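Putative 4-Hydroxy-2-oxoglutarate aldolase / 2-dehydro-3-deoxyphosphogluconate aldolase (PDB 3LM7) is a putative aldolase of the KDGP aldolase family, built on a TIM-barrel fold. Local coordinates at residues Q203-A208 with V216-Y221. Residues are numbered along the deposited sequence; the frame is centred on the assembly and turned at random.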
loop_
_atom_site.group_PDB
_atom_site.type_symbol
_atom_site.label_atom_id
_atom_site.label_comp_id
_atom_site.label_asym_id
_atom_site.label_seq_id
_atom_site.Cartn_x
_atom_site.Cartn_y
_atom_site.Cartn_z
ATOM N N GLN A 203 5.931 15.163 -12.580
ATOM C CA GLN A 203 6.392 14.039 -13.352
ATOM C C GLN A 203 7.154 13.039 -12.436
ATOM O O GLN A 203 6.939 11.852 -12.517
ATOM C CB GLN A 203 7.295 14.531 -14.484
ATOM C CG GLN A 203 7.817 13.348 -15.335
ATOM C CD GLN A 203 8.783 13.830 -16.432
ATOM O OE1 GLN A 203 8.957 15.032 -16.616
ATOM N NE2 GLN A 203 9.471 12.899 -17.086
ATOM N N ILE A 204 7.940 13.546 -11.509
ATOM C CA ILE A 204 8.712 12.684 -10.646
ATOM C C ILE A 204 7.826 11.826 -9.726
ATOM O O ILE A 204 8.033 10.598 -9.579
ATOM C CB ILE A 204 9.790 13.536 -9.825
ATOM C CG1 ILE A 204 10.978 13.877 -10.754
ATOM C CG2 ILE A 204 10.254 12.723 -8.592
ATOM C CD1 ILE A 204 11.964 15.023 -10.249
ATOM N N VAL A 205 6.818 12.460 -9.137
ATOM C CA VAL A 205 5.842 11.712 -8.362
ATOM C C VAL A 205 4.974 10.788 -9.226
ATOM O O VAL A 205 4.728 9.646 -8.825
ATOM C CB VAL A 205 4.956 12.653 -7.483
ATOM C CG1 VAL A 205 3.900 11.801 -6.674
ATOM C CG2 VAL A 205 5.875 13.505 -6.521
ATOM N N GLN A 206 4.584 11.224 -10.420
ATOM C CA GLN A 206 3.717 10.401 -11.225
ATOM C C GLN A 206 4.468 9.101 -11.578
ATOM O O GLN A 206 3.868 8.041 -11.688
ATOM C CB GLN A 206 3.395 11.128 -12.533
ATOM C CG GLN A 206 2.287 10.465 -13.372
ATOM C CD GLN A 206 0.919 10.512 -12.706
ATOM O OE1 GLN A 206 0.363 11.597 -12.496
ATOM N NE2 GLN A 206 0.374 9.343 -12.384
ATOM N N ILE A 207 5.771 9.203 -11.860
ATOM C CA ILE A 207 6.520 7.973 -12.176
ATOM C C ILE A 207 6.388 6.940 -11.075
ATOM O O ILE A 207 6.176 5.748 -11.334
ATOM C CB ILE A 207 8.014 8.338 -12.389
ATOM C CG1 ILE A 207 8.169 8.911 -13.787
ATOM C CG2 ILE A 207 8.953 7.098 -12.173
ATOM C CD1 ILE A 207 9.544 9.620 -13.955
ATOM N N ALA A 208 6.504 7.389 -9.824
ATOM C CA ALA A 208 6.376 6.463 -8.668
ATOM C C ALA A 208 4.944 5.922 -8.570
ATOM O O ALA A 208 4.753 4.711 -8.283
ATOM C CB ALA A 208 6.766 7.173 -7.281
ATOM N N VAL A 216 4.851 7.356 -1.142
ATOM C CA VAL A 216 5.885 8.157 -1.781
ATOM C C VAL A 216 6.093 9.404 -0.957
ATOM O O VAL A 216 5.108 10.053 -0.578
ATOM C CB VAL A 216 5.482 8.583 -3.243
ATOM C CG1 VAL A 216 6.681 9.260 -3.909
ATOM C CG2 VAL A 216 5.032 7.317 -4.016
ATOM N N ILE A 217 7.346 9.709 -0.613
ATOM C CA ILE A 217 7.643 10.875 0.251
ATOM C C ILE A 217 8.684 11.696 -0.529
ATOM O O ILE A 217 9.883 11.493 -0.401
ATOM C CB ILE A 217 8.165 10.489 1.686
ATOM C CG1 ILE A 217 7.098 9.661 2.427
ATOM C CG2 ILE A 217 8.533 11.812 2.521
ATOM C CD1 ILE A 217 7.615 9.030 3.820
ATOM N N PRO A 218 8.216 12.603 -1.405
ATOM C CA PRO A 218 9.205 13.365 -2.188
ATOM C C PRO A 218 9.800 14.455 -1.321
ATOM O O PRO A 218 9.074 15.010 -0.481
ATOM C CB PRO A 218 8.366 13.992 -3.311
ATOM C CG PRO A 218 7.006 14.111 -2.765
ATOM C CD PRO A 218 6.825 12.849 -1.852
ATOM N N HIS A 219 11.077 14.783 -1.529
ATOM C CA HIS A 219 11.712 15.827 -0.752
ATOM C C HIS A 219 11.903 17.031 -1.640
ATOM O O HIS A 219 12.374 16.863 -2.746
ATOM C CB HIS A 219 13.090 15.344 -0.261
ATOM C CG HIS A 219 12.991 14.261 0.758
ATOM N ND1 HIS A 219 13.584 14.364 1.994
ATOM C CD2 HIS A 219 12.347 13.065 0.738
ATOM C CE1 HIS A 219 13.337 13.259 2.689
ATOM N NE2 HIS A 219 12.612 12.444 1.946
ATOM N N ILE A 220 11.539 18.222 -1.145
ATOM C CA ILE A 220 11.662 19.451 -1.942
ATOM C C ILE A 220 12.307 20.539 -1.096
ATOM O O ILE A 220 11.758 20.961 -0.114
ATOM C CB ILE A 220 10.290 19.962 -2.489
ATOM C CG1 ILE A 220 9.394 18.797 -2.986
ATOM C CG2 ILE A 220 10.557 20.993 -3.606
ATOM C CD1 ILE A 220 8.573 18.095 -1.851
ATOM N N TYR A 221 13.512 20.922 -1.463
ATOM C CA TYR A 221 14.387 21.686 -0.594
ATOM C C TYR A 221 14.673 23.042 -1.275
ATOM O O TYR A 221 13.760 23.829 -1.425
ATOM C CB TYR A 221 15.676 20.914 -0.322
ATOM C CG TYR A 221 15.497 19.634 0.500
ATOM C CD1 TYR A 221 14.429 19.465 1.393
ATOM C CD2 TYR A 221 16.424 18.631 0.419
ATOM C CE1 TYR A 221 14.262 18.254 2.155
ATOM C CE2 TYR A 221 16.312 17.452 1.217
ATOM C CZ TYR A 221 15.234 17.289 2.067
ATOM O OH TYR A 221 15.172 16.143 2.841
#
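Val205 and Ala208, one turn apart on helix 201-211, pack against Pro218 and Val216 of the extended segment 216-221, which follows the helix in a TIM-barrel fold. Through backbone hydrogen bonds, Val216 joins Arg14 and Cys16 just before strand 17-20, Pro218 joins Asn18 within it, and Ile217 and His219 join Leu190 and Pro192 of strand 189-192; the segment thus lies between the outermost strands of the parallel sheet, consistent with the place of the closing strand of the barrel, with the helix on its outer side. The contact itself is apolar: no hydrogen bond crosses it, and all four touching residues are buried. Ala208 CB meets the fork of Val216, 3.7 Å from CG2 and 4.0 Å from CG1. Val216 CG1 lies anti to its own N (chi1 -173°), which leaves CG2 beside that N, and both methyls reach the alanine. Val205 uses one branch: its CG2 touches the CB-CG side of the Pro218 ring, 4.0 Å from CG and 4.1 Å from CB. From Val216 to Pro218 side chains alternate: Val216 and Pro218 face the helix, whereas Ile217 points away from it. Pro192 also touches Val216 and Pro218, while Tyr176 of helix 173-185 touches Ala208 and hydrogen-bonds through its OH to the carbonyl of Ile204. Polar bonds lie farther along the segment, at His219, whose ring is held at both nitrogens: NE2 is hydrogen-bonded to Glu191 OE1, and ND1 makes a short, nearly straight hydrogen bond to Tyr221 OH, 2.5 Å long at 168°, with Tyr221 CZ in the imidazole plane.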